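Local coordinates for protein osa (Shigella flexneri, PDB 4O7K) that suppresses the oncogenicity of Agrobacterium tumefaciens, acting as a plasmid fertility inhibition factor of the ParB/Srx superfamily, at residues 34-39 against 112-117; 41-46 against 180-185; 57-62 against 66-71. The protein carries 1 engineered substitution. All blocks are in the same frame, centred on the assembly; numbering follows the deposited sequence.

Contact 1. Residues 34-39 against 112-117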
ATOM      1  N   GLN A  34       7.319  11.578   1.579  1.00 25.65           N
ATOM      2  CA  GLN A  34       8.273  12.601   1.168  1.00 27.04           C
ATOM      3  C   GLN A  34       9.531  11.956   0.616  1.00 25.76           C
ATOM      4  O   GLN A  34      10.189  11.176   1.310  1.00 25.72           O
ATOM      5  CB  GLN A  34       8.625  13.521   2.341  1.00 25.09           C
ATOM      6  CG  GLN A  34       7.424  14.189   2.982  1.00 25.37           C
ATOM      7  CD  GLN A  34       7.793  14.894   4.281  1.00 25.83           C
ATOM      8  OE1 GLN A  34       8.781  14.546   4.927  1.00 27.26           O
ATOM      9  NE2 GLN A  34       6.996  15.878   4.667  1.00 24.09           N
ATOM     10  N   ILE A  35       9.860  12.269  -0.633  1.00 24.36           N
ATOM     11  CA  ILE A  35      11.108  11.790  -1.200  1.00 24.56           C
ATOM     12  C   ILE A  35      12.258  12.470  -0.466  1.00 25.21           C
ATOM     13  O   ILE A  35      12.270  13.688  -0.337  1.00 28.07           O
ATOM     14  CB  ILE A  35      11.201  12.067  -2.695  1.00 25.24           C
ATOM     15  CG1 ILE A  35      10.236  11.140  -3.447  1.00 27.06           C
ATOM     16  CG2 ILE A  35      12.628  11.845  -3.173  1.00 31.50           C
ATOM     17  CD1 ILE A  35      10.191  11.382  -4.925  1.00 35.17           C
ATOM     18  N   VAL A  36      13.202  11.683   0.041  1.00 30.26           N
ATOM     19  CA  VAL A  36      14.290  12.267   0.828  1.00 32.36           C
ATOM     20  C   VAL A  36      15.661  11.852   0.342  1.00 35.91           C
ATOM     21  O   VAL A  36      15.831  10.773  -0.213  1.00 32.10           O
ATOM     22  CB  VAL A  36      14.184  11.890   2.331  1.00 34.70           C
ATOM     23  CG1 VAL A  36      13.037  12.639   2.997  1.00 37.61           C
ATOM     24  CG2 VAL A  36      14.053  10.378   2.511  1.00 29.35           C
ATOM     25  N   PRO A  37      16.655  12.732   0.545  1.00 37.48           N
ATOM     26  CA  PRO A  37      18.057  12.338   0.391  1.00 32.51           C
ATOM     27  C   PRO A  37      18.393  11.186   1.341  1.00 38.16           C
ATOM     28  O   PRO A  37      17.859  11.127   2.462  1.00 35.65           O
ATOM     29  CB  PRO A  37      18.830  13.612   0.776  1.00 36.82           C
ATOM     30  CG  PRO A  37      17.863  14.726   0.605  1.00 29.10           C
ATOM     31  CD  PRO A  37      16.513  14.150   0.930  1.00 30.27           C
ATOM     32  N   ASN A  38      19.262  10.282   0.906  1.00 32.90           N
ATOM     33  CA  ASN A  38      19.644   9.148   1.739  1.00 43.14           C
ATOM     34  C   ASN A  38      21.074   8.694   1.460  1.00 43.32           C
ATOM     35  O   ASN A  38      21.652   9.062   0.442  1.00 43.08           O
ATOM     36  CB  ASN A  38      18.664   7.984   1.533  1.00 41.43           C
ATOM     37  CG  ASN A  38      18.548   7.569   0.081  1.00 43.07           C
ATOM     38  OD1 ASN A  38      19.266   6.686  -0.384  1.00 45.96           O
ATOM     39  ND2 ASN A  38      17.637   8.205  -0.645  1.00 36.97           N
ATOM     40  N   ALA A  39      21.632   7.889   2.365  1.00 41.37           N
ATOM     41  CA  ALA A  39      23.033   7.469   2.289  1.00 52.29           C
ATOM     42  C   ALA A  39      23.307   6.500   1.138  1.00 58.78           C
ATOM     43  O   ALA A  39      24.455   6.248   0.787  1.00 59.00           O
ATOM     44  CB  ALA A  39      23.461   6.837   3.609  1.00 54.98           C
ATOM     45  N   VAL A 112      13.712  -0.094  12.078  1.00 34.80           N
ATOM     46  CA  VAL A 112      15.092   0.341  11.863  1.00 35.96           C
ATOM     47  C   VAL A 112      15.209   1.773  11.350  1.00 40.23           C
ATOM     48  O   VAL A 112      15.965   2.578  11.912  1.00 33.45           O
ATOM     49  CB  VAL A 112      15.827  -0.588  10.891  1.00 33.39           C
ATOM     50  CG1 VAL A 112      17.196  -0.019  10.560  1.00 32.34           C
ATOM     51  CG2 VAL A 112      15.953  -1.968  11.502  1.00 34.76           C
ATOM     52  N   GLY A 113      14.482   2.099  10.286  1.00 37.19           N
ATOM     53  CA  GLY A 113      14.474   3.465   9.789  1.00 38.02           C
ATOM     54  C   GLY A 113      15.254   3.677   8.508  1.00 39.64           C
ATOM     55  O   GLY A 113      15.392   2.756   7.696  1.00 29.84           O
ATOM     56  N   ILE A 114      15.775   4.892   8.335  1.00 31.14           N
ATOM     57  CA  ILE A 114      16.411   5.288   7.078  1.00 29.47           C
ATOM     58  C   ILE A 114      17.641   4.438   6.761  1.00 33.72           C
ATOM     59  O   ILE A 114      17.991   4.262   5.595  1.00 37.34           O
ATOM     60  CB  ILE A 114      16.808   6.789   7.074  1.00 35.74           C
ATOM     61  CG1 ILE A 114      17.260   7.210   5.670  1.00 41.17           C
ATOM     62  CG2 ILE A 114      17.886   7.078   8.114  1.00 32.93           C
ATOM     63  CD1 ILE A 114      16.643   8.499   5.174  1.00 41.49           C
ATOM     64  N   ASP A 115      18.282   3.886   7.786  1.00 35.76           N
ATOM     65  CA  ASP A 115      19.426   3.008   7.552  1.00 37.92           C
ATOM     66  C   ASP A 115      19.035   1.718   6.833  1.00 40.31           C
ATOM     67  O   ASP A 115      19.878   1.062   6.225  1.00 39.05           O
ATOM     68  CB  ASP A 115      20.120   2.672   8.866  1.00 43.49           C
ATOM     69  CG  ASP A 115      20.824   3.867   9.468  1.00 44.75           C
ATOM     70  OD1 ASP A 115      21.068   4.844   8.728  1.00 42.73           O
ATOM     71  OD2 ASP A 115      21.126   3.825  10.678  1.00 46.78           O
ATOM     72  N   SER A 116      17.762   1.347   6.904  1.00 35.75           N
ATOM     73  CA  SER A 116      17.292   0.168   6.176  1.00 35.37           C
ATOM     74  C   SER A 116      15.824   0.320   5.802  1.00 34.48           C
ATOM     75  O   SER A 116      14.958  -0.273   6.448  1.00 31.81           O
ATOM     76  CB  SER A 116      17.492  -1.104   7.006  1.00 34.92           C
ATOM     77  OG  SER A 116      17.251  -2.268   6.223  1.00 38.80           O
ATOM     78  N   PRO A 117      15.539   1.137   4.771  1.00 30.85           N
ATOM     79  CA  PRO A 117      14.146   1.335   4.360  1.00 28.82           C
ATOM     80  C   PRO A 117      13.523   0.036   3.853  1.00 28.47           C
ATOM     81  O   PRO A 117      14.211  -0.792   3.259  1.00 28.29           O
ATOM     82  CB  PRO A 117      14.240   2.378   3.243  1.00 32.62           C
ATOM     83  CG  PRO A 117      15.661   2.338   2.781  1.00 42.01           C
ATOM     84  CD  PRO A 117      16.478   1.943   3.972  1.00 37.64           C
TER

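Contact 2. Residues 41-46 against 180-185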
ATOM      1  N   ASN A  41      22.183   4.989  -2.941  1.00 56.78           N
ATOM      2  CA  ASN A  41      21.966   5.599  -4.235  1.00 62.37           C
ATOM      3  C   ASN A  41      20.634   5.061  -4.743  1.00 66.53           C
ATOM      4  O   ASN A  41      20.584   4.283  -5.698  1.00 59.71           O
ATOM      5  CB  ASN A  41      23.125   5.279  -5.187  1.00 66.39           C
ATOM      6  CG  ASN A  41      22.924   5.845  -6.582  1.00 76.35           C
ATOM      7  OD1 ASN A  41      21.945   6.543  -6.854  1.00 81.91           O
ATOM      8  ND2 ASN A  41      23.860   5.538  -7.481  1.00 72.90           N
ATOM      9  N   GLU A  42      19.555   5.463  -4.077  1.00 57.07           N
ATOM     10  CA  GLU A  42      18.243   4.894  -4.365  1.00 47.53           C
ATOM     11  C   GLU A  42      17.108   5.862  -4.049  1.00 43.21           C
ATOM     12  O   GLU A  42      17.306   6.883  -3.390  1.00 37.09           O
ATOM     13  CB  GLU A  42      18.048   3.596  -3.577  1.00 42.58           C
ATOM     14  CG  GLU A  42      18.110   3.767  -2.060  1.00 46.48           C
ATOM     15  CD  GLU A  42      18.126   2.439  -1.309  1.00 41.79           C
ATOM     16  OE1 GLU A  42      18.643   1.449  -1.868  1.00 49.70           O
ATOM     17  OE2 GLU A  42      17.625   2.386  -0.162  1.00 41.46           O
ATOM     18  N   VAL A  43      15.911   5.534  -4.521  1.00 34.18           N
ATOM     19  CA  VAL A  43      14.752   6.336  -4.182  1.00 32.58           C
ATOM     20  C   VAL A  43      14.239   5.898  -2.819  1.00 31.86           C
ATOM     21  O   VAL A  43      13.946   4.721  -2.606  1.00 29.92           O
ATOM     22  CB  VAL A  43      13.654   6.209  -5.231  1.00 29.19           C
ATOM     23  CG1 VAL A  43      12.422   7.004  -4.811  1.00 32.14           C
ATOM     24  CG2 VAL A  43      14.175   6.689  -6.579  1.00 33.30           C
ATOM     25  N   VAL A  44      14.169   6.846  -1.891  1.00 30.06           N
ATOM     26  CA  VAL A  44      13.680   6.569  -0.548  1.00 29.53           C
ATOM     27  C   VAL A  44      12.618   7.583  -0.155  1.00 32.08           C
ATOM     28  O   VAL A  44      12.770   8.781  -0.404  1.00 27.68           O
ATOM     29  CB  VAL A  44      14.825   6.593   0.487  1.00 31.98           C
ATOM     30  CG1 VAL A  44      14.270   6.490   1.910  1.00 27.04           C
ATOM     31  CG2 VAL A  44      15.807   5.459   0.209  1.00 35.41           C
ATOM     32  N   TRP A  45      11.527   7.100   0.433  1.00 30.86           N
ATOM     33  CA  TRP A  45      10.527   7.992   1.010  1.00 24.61           C
ATOM     34  C   TRP A  45      10.525   7.932   2.523  1.00 24.99           C
ATOM     35  O   TRP A  45      10.709   6.871   3.116  1.00 26.33           O
ATOM     36  CB  TRP A  45       9.123   7.647   0.539  1.00 24.57           C
ATOM     37  CG  TRP A  45       8.855   7.760  -0.902  1.00 25.80           C
ATOM     38  CD1 TRP A  45       8.332   8.836  -1.558  1.00 24.20           C
ATOM     39  CD2 TRP A  45       9.022   6.732  -1.881  1.00 23.68           C
ATOM     40  NE1 TRP A  45       8.190   8.552  -2.895  1.00 25.20           N
ATOM     41  CE2 TRP A  45       8.602   7.264  -3.120  1.00 25.82           C
ATOM     42  CE3 TRP A  45       9.501   5.419  -1.835  1.00 24.40           C
ATOM     43  CZ2 TRP A  45       8.641   6.521  -4.302  1.00 26.17           C
ATOM     44  CZ3 TRP A  45       9.532   4.679  -3.017  1.00 25.25           C
ATOM     45  CH2 TRP A  45       9.113   5.241  -4.229  1.00 23.63           C
ATOM     46  N   ARG A  46      10.296   9.092   3.135  1.00 25.62           N
ATOM     47  CA  ARG A  46       9.895   9.174   4.522  1.00 27.04           C
ATOM     48  C   ARG A  46       8.376   9.097   4.559  1.00 24.30           C
ATOM     49  O   ARG A  46       7.697   9.793   3.799  1.00 24.44           O
ATOM     50  CB  ARG A  46      10.394  10.481   5.160  1.00 25.69           C
ATOM     51  CG  ARG A  46       9.830  10.732   6.555  1.00 28.16           C
ATOM     52  CD  ARG A  46      10.140  12.138   7.098  1.00 33.49           C
ATOM     53  NE  ARG A  46       9.416  12.338   8.354  1.00 37.75           N
ATOM     54  CZ  ARG A  46       8.314  13.071   8.496  1.00 28.46           C
ATOM     55  NH1 ARG A  46       7.803  13.745   7.470  1.00 29.54           N
ATOM     56  NH2 ARG A  46       7.720  13.130   9.680  1.00 31.41           N
ATOM     57  N   SER A 180      12.053   4.220 -13.662  1.00 31.95           N
ATOM     58  CA  SER A 180      13.227   4.776 -14.333  1.00 34.03           C
ATOM     59  C   SER A 180      13.183   6.309 -14.381  1.00 34.84           C
ATOM     60  O   SER A 180      14.203   6.975 -14.200  1.00 30.98           O
ATOM     61  CB  SER A 180      13.345   4.202 -15.750  1.00 34.64           C
ATOM     62  OG  SER A 180      12.264   4.636 -16.549  1.00 31.36           O
ATOM     63  N   LYS A 181      12.001   6.865 -14.622  1.00 30.50           N
ATOM     64  CA  LYS A 181      11.852   8.306 -14.710  1.00 27.57           C
ATOM     65  C   LYS A 181      12.004   8.952 -13.331  1.00 34.10           C
ATOM     66  O   LYS A 181      12.601  10.028 -13.198  1.00 31.78           O
ATOM     67  CB  LYS A 181      10.501   8.669 -15.327  1.00 31.31           C
ATOM     68  CG  LYS A 181      10.262  10.173 -15.480  1.00 41.21           C
ATOM     69  CD  LYS A 181       8.999  10.441 -16.286  1.00 51.33           C
ATOM     70  CE  LYS A 181       8.799  11.926 -16.556  1.00 57.57           C
ATOM     71  NZ  LYS A 181       8.402  12.671 -15.330  1.00 58.24           N
ATOM     72  N   LEU A 182      11.471   8.296 -12.303  1.00 30.93           N
ATOM     73  CA  LEU A 182      11.563   8.842 -10.951  1.00 29.06           C
ATOM     74  C   LEU A 182      13.014   8.813 -10.477  1.00 35.07           C
ATOM     75  O   LEU A 182      13.511   9.799  -9.915  1.00 34.28           O
ATOM     76  CB  LEU A 182      10.665   8.072  -9.973  1.00 26.81           C
ATOM     77  CG  LEU A 182      10.635   8.672  -8.562  1.00 33.42           C
ATOM     78  CD1 LEU A 182      10.167  10.116  -8.607  1.00 36.77           C
ATOM     79  CD2 LEU A 182       9.754   7.881  -7.624  1.00 28.76           C
ATOM     80  N   ARG A 183      13.691   7.690 -10.711  1.00 29.00           N
ATOM     81  CA  ARG A 183      15.101   7.569 -10.338  1.00 32.10           C
ATOM     82  C   ARG A 183      15.915   8.689 -10.986  1.00 33.06           C
ATOM     83  O   ARG A 183      16.731   9.351 -10.335  1.00 31.20           O
ATOM     84  CB  ARG A 183      15.647   6.198 -10.739  1.00 30.25           C
ATOM     85  CG  ARG A 183      15.297   5.092  -9.753  1.00 37.95           C
ATOM     86  CD  ARG A 183      15.686   3.715 -10.275  1.00 33.19           C
ATOM     87  NE  ARG A 183      15.431   2.667  -9.291  1.00 32.98           N
ATOM     88  CZ  ARG A 183      15.344   1.369  -9.587  1.00 31.23           C
ATOM     89  NH1 ARG A 183      15.489   0.961 -10.840  1.00 28.28           N
ATOM     90  NH2 ARG A 183      15.111   0.474  -8.634  1.00 27.19           N
ATOM     91  N   GLU A 184      15.661   8.923 -12.266  1.00 33.67           N
ATOM     92  CA  GLU A 184      16.373   9.957 -13.000  1.00 37.75           C
ATOM     93  C   GLU A 184      16.060  11.363 -12.463  1.00 37.36           C
ATOM     94  O   GLU A 184      16.959  12.186 -12.351  1.00 35.11           O
ATOM     95  CB  GLU A 184      16.043   9.845 -14.497  1.00 40.11           C
ATOM     96  CG  GLU A 184      16.042  11.145 -15.288  1.00 56.69           C
ATOM     97  CD  GLU A 184      15.874  10.907 -16.789  1.00 76.98           C
ATOM     98  OE1 GLU A 184      15.006  10.088 -17.182  1.00 68.34           O
ATOM     99  OE2 GLU A 184      16.610  11.542 -17.576  1.00 83.14           O
ATOM    100  N   GLN A 185      14.799  11.641 -12.135  1.00 33.48           N
ATOM    101  CA  GLN A 185      14.439  12.934 -11.550  1.00 32.49           C
ATOM    102  C   GLN A 185      15.133  13.168 -10.209  1.00 32.68           C
ATOM    103  O   GLN A 185      15.669  14.245  -9.959  1.00 37.35           O
ATOM    104  CB  GLN A 185      12.931  13.044 -11.347  1.00 36.25           C
ATOM    105  CG  GLN A 185      12.115  13.270 -12.597  1.00 30.81           C
ATOM    106  CD  GLN A 185      10.631  13.349 -12.287  1.00 39.35           C
ATOM    107  OE1 GLN A 185      10.167  12.810 -11.280  1.00 39.32           O
ATOM    108  NE2 GLN A 185       9.877  14.011 -13.157  1.00 44.02           N
TER

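Contact 3. Residues 57-62 against 66-71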
ATOM      1  N   MET A  57      10.657   3.796   3.289  1.00 26.38           N
ATOM      2  CA  MET A  57      10.561   2.755   2.283  1.00 25.99           C
ATOM      3  C   MET A  57      11.394   3.127   1.072  1.00 29.70           C
ATOM      4  O   MET A  57      11.752   4.294   0.896  1.00 24.78           O
ATOM      5  CB  MET A  57       9.098   2.510   1.886  1.00 24.06           C
ATOM      6  CG  MET A  57       8.213   2.110   3.061  1.00 21.88           C
ATOM      7  SD  MET A  57       6.585   1.544   2.528  1.00 25.73           S
ATOM      8  CE  MET A  57       6.986  -0.160   2.156  1.00 24.66           C
ATOM      9  N   THR A  58      11.696   2.132   0.238  1.00 26.02           N
ATOM     10  CA  THR A  58      12.564   2.342  -0.908  1.00 25.04           C
ATOM     11  C   THR A  58      12.105   1.554  -2.131  1.00 28.47           C
ATOM     12  O   THR A  58      11.477   0.508  -2.005  1.00 28.42           O
ATOM     13  CB  THR A  58      14.021   1.946  -0.592  1.00 26.06           C
ATOM     14  OG1 THR A  58      14.833   2.176  -1.749  1.00 26.27           O
ATOM     15  CG2 THR A  58      14.107   0.468  -0.205  1.00 27.42           C
ATOM     16  N   ALA A  59      12.427   2.062  -3.314  1.00 28.89           N
ATOM     17  CA  ALA A  59      12.131   1.351  -4.556  1.00 27.34           C
ATOM     18  C   ALA A  59      13.372   0.638  -5.097  1.00 28.73           C
ATOM     19  O   ALA A  59      13.469   0.369  -6.295  1.00 29.74           O
ATOM     20  CB  ALA A  59      11.583   2.318  -5.601  1.00 29.19           C
ATOM     21  N   SER A  60      14.319   0.333  -4.212  1.00 31.79           N
ATOM     22  CA  SER A  60      15.602  -0.217  -4.635  1.00 34.35           C
ATOM     23  C   SER A  60      15.448  -1.568  -5.321  1.00 35.92           C
ATOM     24  O   SER A  60      16.265  -1.938  -6.161  1.00 38.90           O
ATOM     25  CB  SER A  60      16.550  -0.341  -3.440  1.00 34.01           C
ATOM     26  OG  SER A  60      16.106  -1.331  -2.536  1.00 37.03           O
ATOM     27  N   ASN A  61      14.396  -2.298  -4.971  1.00 33.68           N
ATOM     28  CA  ASN A  61      14.193  -3.628  -5.521  1.00 35.80           C
ATOM     29  C   ASN A  61      13.372  -3.601  -6.812  1.00 39.80           C
ATOM     30  O   ASN A  61      13.157  -4.632  -7.438  1.00 39.15           O
ATOM     31  CB  ASN A  61      13.521  -4.542  -4.487  1.00 41.57           C
ATOM     32  CG  ASN A  61      14.429  -4.857  -3.281  1.00 48.85           C
ATOM     33  OD1 ASN A  61      14.019  -5.560  -2.355  1.00 52.41           O
ATOM     34  ND2 ASN A  61      15.653  -4.334  -3.291  1.00 44.69           N
ATOM     35  N   ALA A  62      12.933  -2.416  -7.223  1.00 31.77           N
ATOM     36  CA  ALA A  62      12.122  -2.279  -8.433  1.00 33.61           C
ATOM     37  C   ALA A  62      12.928  -2.376  -9.735  1.00 35.08           C
ATOM     38  O   ALA A  62      14.101  -1.996  -9.789  1.00 32.10           O
ATOM     39  CB  ALA A  62      11.367  -0.954  -8.400  1.00 27.81           C
ATOM     40  N   ASP A  66       9.162  -1.030 -13.974  1.00 30.27           N
ATOM     41  CA  ASP A  66       8.045  -0.966 -13.034  1.00 24.46           C
ATOM     42  C   ASP A  66       7.507   0.458 -12.948  1.00 26.99           C
ATOM     43  O   ASP A  66       8.161   1.406 -13.376  1.00 28.15           O
ATOM     44  CB  ASP A  66       8.465  -1.415 -11.638  1.00 29.85           C
ATOM     45  CG  ASP A  66       8.739  -2.894 -11.551  1.00 29.54           C
ATOM     46  OD1 ASP A  66       8.136  -3.666 -12.329  1.00 32.50           O
ATOM     47  OD2 ASP A  66       9.554  -3.277 -10.684  1.00 30.79           O
ATOM     48  N   PHE A  67       6.316   0.598 -12.384  1.00 22.57           N
ATOM     49  CA  PHE A  67       5.707   1.904 -12.179  1.00 24.66           C
ATOM     50  C   PHE A  67       5.358   2.087 -10.716  1.00 29.08           C
ATOM     51  O   PHE A  67       4.979   1.135 -10.038  1.00 25.92           O
ATOM     52  CB  PHE A  67       4.448   2.056 -13.036  1.00 23.73           C
ATOM     53  CG  PHE A  67       4.727   2.414 -14.459  1.00 28.03           C
ATOM     54  CD1 PHE A  67       5.255   1.479 -15.334  1.00 32.42           C
ATOM     55  CD2 PHE A  67       4.469   3.691 -14.922  1.00 28.12           C
ATOM     56  CE1 PHE A  67       5.522   1.820 -16.639  1.00 32.22           C
ATOM     57  CE2 PHE A  67       4.729   4.036 -16.229  1.00 27.90           C
ATOM     58  CZ  PHE A  67       5.263   3.106 -17.086  1.00 29.98           C
ATOM     59  N   ILE A  68       5.495   3.311 -10.221  1.00 27.90           N
ATOM     60  CA  ILE A  68       5.076   3.606  -8.863  1.00 24.13           C
ATOM     61  C   ILE A  68       3.686   4.225  -8.866  1.00 22.60           C
ATOM     62  O   ILE A  68       3.380   5.110  -9.668  1.00 27.00           O
ATOM     63  CB  ILE A  68       6.078   4.535  -8.162  1.00 26.38           C
ATOM     64  CG1 ILE A  68       7.351   3.743  -7.818  1.00 25.09           C
ATOM     65  CG2 ILE A  68       5.459   5.122  -6.900  1.00 24.47           C
ATOM     66  CD1 ILE A  68       8.585   4.602  -7.709  1.00 31.75           C
ATOM     67  N   VAL A  69       2.841   3.735  -7.968  1.00 22.86           N
ATOM     68  CA  VAL A  69       1.552   4.345  -7.719  1.00 22.26           C
ATOM     69  C   VAL A  69       1.487   4.747  -6.244  1.00 25.51           C
ATOM     70  O   VAL A  69       1.754   3.936  -5.350  1.00 21.38           O
ATOM     71  CB  VAL A  69       0.384   3.397  -8.053  1.00 23.85           C
ATOM     72  CG1 VAL A  69      -0.949   4.108  -7.881  1.00 26.60           C
ATOM     73  CG2 VAL A  69       0.540   2.847  -9.480  1.00 25.68           C
ATOM     74  N   TYR A  70       1.164   6.007  -5.998  1.00 22.96           N
ATOM     75  CA  TYR A  70       0.912   6.465  -4.636  1.00 21.95           C
ATOM     76  C   TYR A  70      -0.545   6.209  -4.336  1.00 24.88           C
ATOM     77  O   TYR A  70      -1.422   6.755  -5.008  1.00 21.92           O
ATOM     78  CB  TYR A  70       1.238   7.946  -4.476  1.00 21.05           C
ATOM     79  CG  TYR A  70       2.689   8.255  -4.734  1.00 23.11           C
ATOM     80  CD1 TYR A  70       3.678   7.819  -3.861  1.00 23.49           C
ATOM     81  CD2 TYR A  70       3.072   8.960  -5.864  1.00 27.55           C
ATOM     82  CE1 TYR A  70       5.012   8.085  -4.104  1.00 26.93           C
ATOM     83  CE2 TYR A  70       4.395   9.222  -6.121  1.00 27.98           C
ATOM     84  CZ  TYR A  70       5.357   8.793  -5.234  1.00 32.27           C
ATOM     85  OH  TYR A  70       6.669   9.072  -5.492  1.00 31.32           O
ATOM     86  N   VAL A  71      -0.821   5.370  -3.345  1.00 23.83           N
ATOM     87  CA  VAL A  71      -2.208   5.003  -3.123  1.00 24.43           C
ATOM     88  C   VAL A  71      -2.778   5.596  -1.851  1.00 25.20           C
ATOM     89  O   VAL A  71      -2.087   5.799  -0.848  1.00 24.02           O
ATOM     90  CB  VAL A  71      -2.419   3.452  -3.093  1.00 24.41           C
ATOM     91  CG1 VAL A  71      -1.933   2.819  -4.395  1.00 23.29           C
ATOM     92  CG2 VAL A  71      -1.722   2.824  -1.905  1.00 22.68           C
TER

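Contact 1. Residues 34-39 against 112-117
The amide nitrogen of Asn38, the residue whose CB rests on Ile114, is gripped by two carbonyls. Within its own segment Asn38 ND2 donates to Val36 O at 3.2 Å, with an N-H...O angle of 155° and the acceptor close to the plane of the amide. Its second bond goes to Glu42 O, and Asn38 OD1 accepts a weak hydrogen bond from Trp40 N, so the amide is held by the chain that folds round it. The CG of Asn38 sits between its backbone N and carbonyl carbon (chi1 56°), which turns the amide so that ND2 reaches back to Val36 O while OD1 faces Trp40 N.

Across the contact no hydrogen bond forms, and one methyl does the touching. Ile114 reaches over with CG1 anti to the backbone N (chi1 -171°). Its CD1 lies 4.0 Å from Pro37 O. Val36 CG2 and Asn38 CB are each 4.2 Å from Ile114 CD1. The isopropyl group of Val36 meets the isoleucine at a slant. This packing is light and at the surface. Ile114 has a second tie through its carbonyl, which accepts a bond from Trp40 NE1, and its side chain also meets Phe56.

Gly113, with positive phi, leaves helix 103-112 and opens a type I beta turn closed by Ser116 N to Gly113 O at 2.9 Å. This turn, in the connection from helix 103-112 to strand 118-128, is set against residues 36-38 at the edge of the mixed sheet.

Contact 2. Residues 41-46 against 180-185
Leu182 pushes its CD2 methyl into the corner between Trp45 and Val43, 3.8 Å from Trp45 CZ2 and 4.0 Å from Val43 CG1. It meets the indole obliquely, coming off the helix against a tryptophan that extends from the opposite direction, while its chain crosses Val43 at about a right angle. Val43 in turn lies on one face of the same indole: its CG1 stands 3.8 Å above the ring plane, shifted toward the rim. The three side chains thus form one apolar cluster, and the buried indole nitrogen is satisfied by Tyr70, whose OH accepts from Trp45 NE1.

The other branch of the valine serves the next helix residue. With Val43 CG1 anti to the backbone N (chi1 177°), CG2 swings anti to the carbonyl carbon and comes within 3.7 Å of Arg183 CG and 4.0 Å of Arg183 CA. Here the arginine takes part through CA and the aliphatic start of its side chain. That chain runs extended from CG to NE and carries the guanidinium beyond the valine, where NH2 bonds to the carbonyls of Ala59 and Ala62 and NH1 to Gln64 OE1. Main-chain oxygens and a neutral amide therefore hold the guanidinium in place.

No hydrogen bond joins the two segments. The contact is helix-on-sheet packing, with the C-terminal helix 179-189 laid against one face of the mixed sheet at strand 44-47 and the residues leading into it.

Contact 3. Residues 57-62 against 66-71
Asp66 turns its carboxylate back to Ala62 at the link between two sheets: a type I beta turn, Ala59 to Ala62, follows strand 55-58 of the mixed sheet, and a short loop then leads into strand 67-72 of the three-stranded one. Asp66 CG lies anti to its own carbonyl carbon (chi1 -70°), which brings OD2 to 3.6 Å from Ala62 CA and 3.7 Å from Ala62 CB. The same oxygen accepts a hydrogen bond from Ala63 N, so one carboxylate oxygen both bonds to the loop's backbone and touches Ala62, while the backbone of Asp66 pairs with Val179. Phe67 points away from the turn, and its side chain touches Glu161 and Ala164 of helix 161-171.

Ile68 turns back to the turn, and its CD1 lies 4.3 Å from Ala59 CB, a loose apolar touch. Trp45 and Leu182 also pack on this isoleucine, so from the three-stranded sheet it meets both the mixed sheet and helix 179-189. Two residues further on, Tyr70 places one ring face over Ile68 CG2, 4.0 Å from the plane and offset toward the rim.

Across the contact, the turn is closed by Ala62 N to Ala59 O at 3.0 Å. Just ahead of it, Thr58 OG1 donates to Val43 O and accepts a weak bond, 3.1 Å at 132°, from Ser60 N.

In the fold
From the N terminus, the chain passes helix 4-24 and reaches 34-39, the first half of contact 1, then runs through 41-46, the first half of contact 2. Contact 3 follows and closes the shortest loop, with only three residues between 57-62 and 66-71; it is nested inside the loops of both other contacts. Contact 1 closes at 112-117, before the chain enters strand 118-128, and contact 2 closes last, at helix 179-189, so these two cross. Strands 34-35, 44-47 and 55-58, neighbours in the mixed sheet, carry the first halves; the second halves bring the turn after helix 103-112, helix 179-189 and the three-stranded sheet against it.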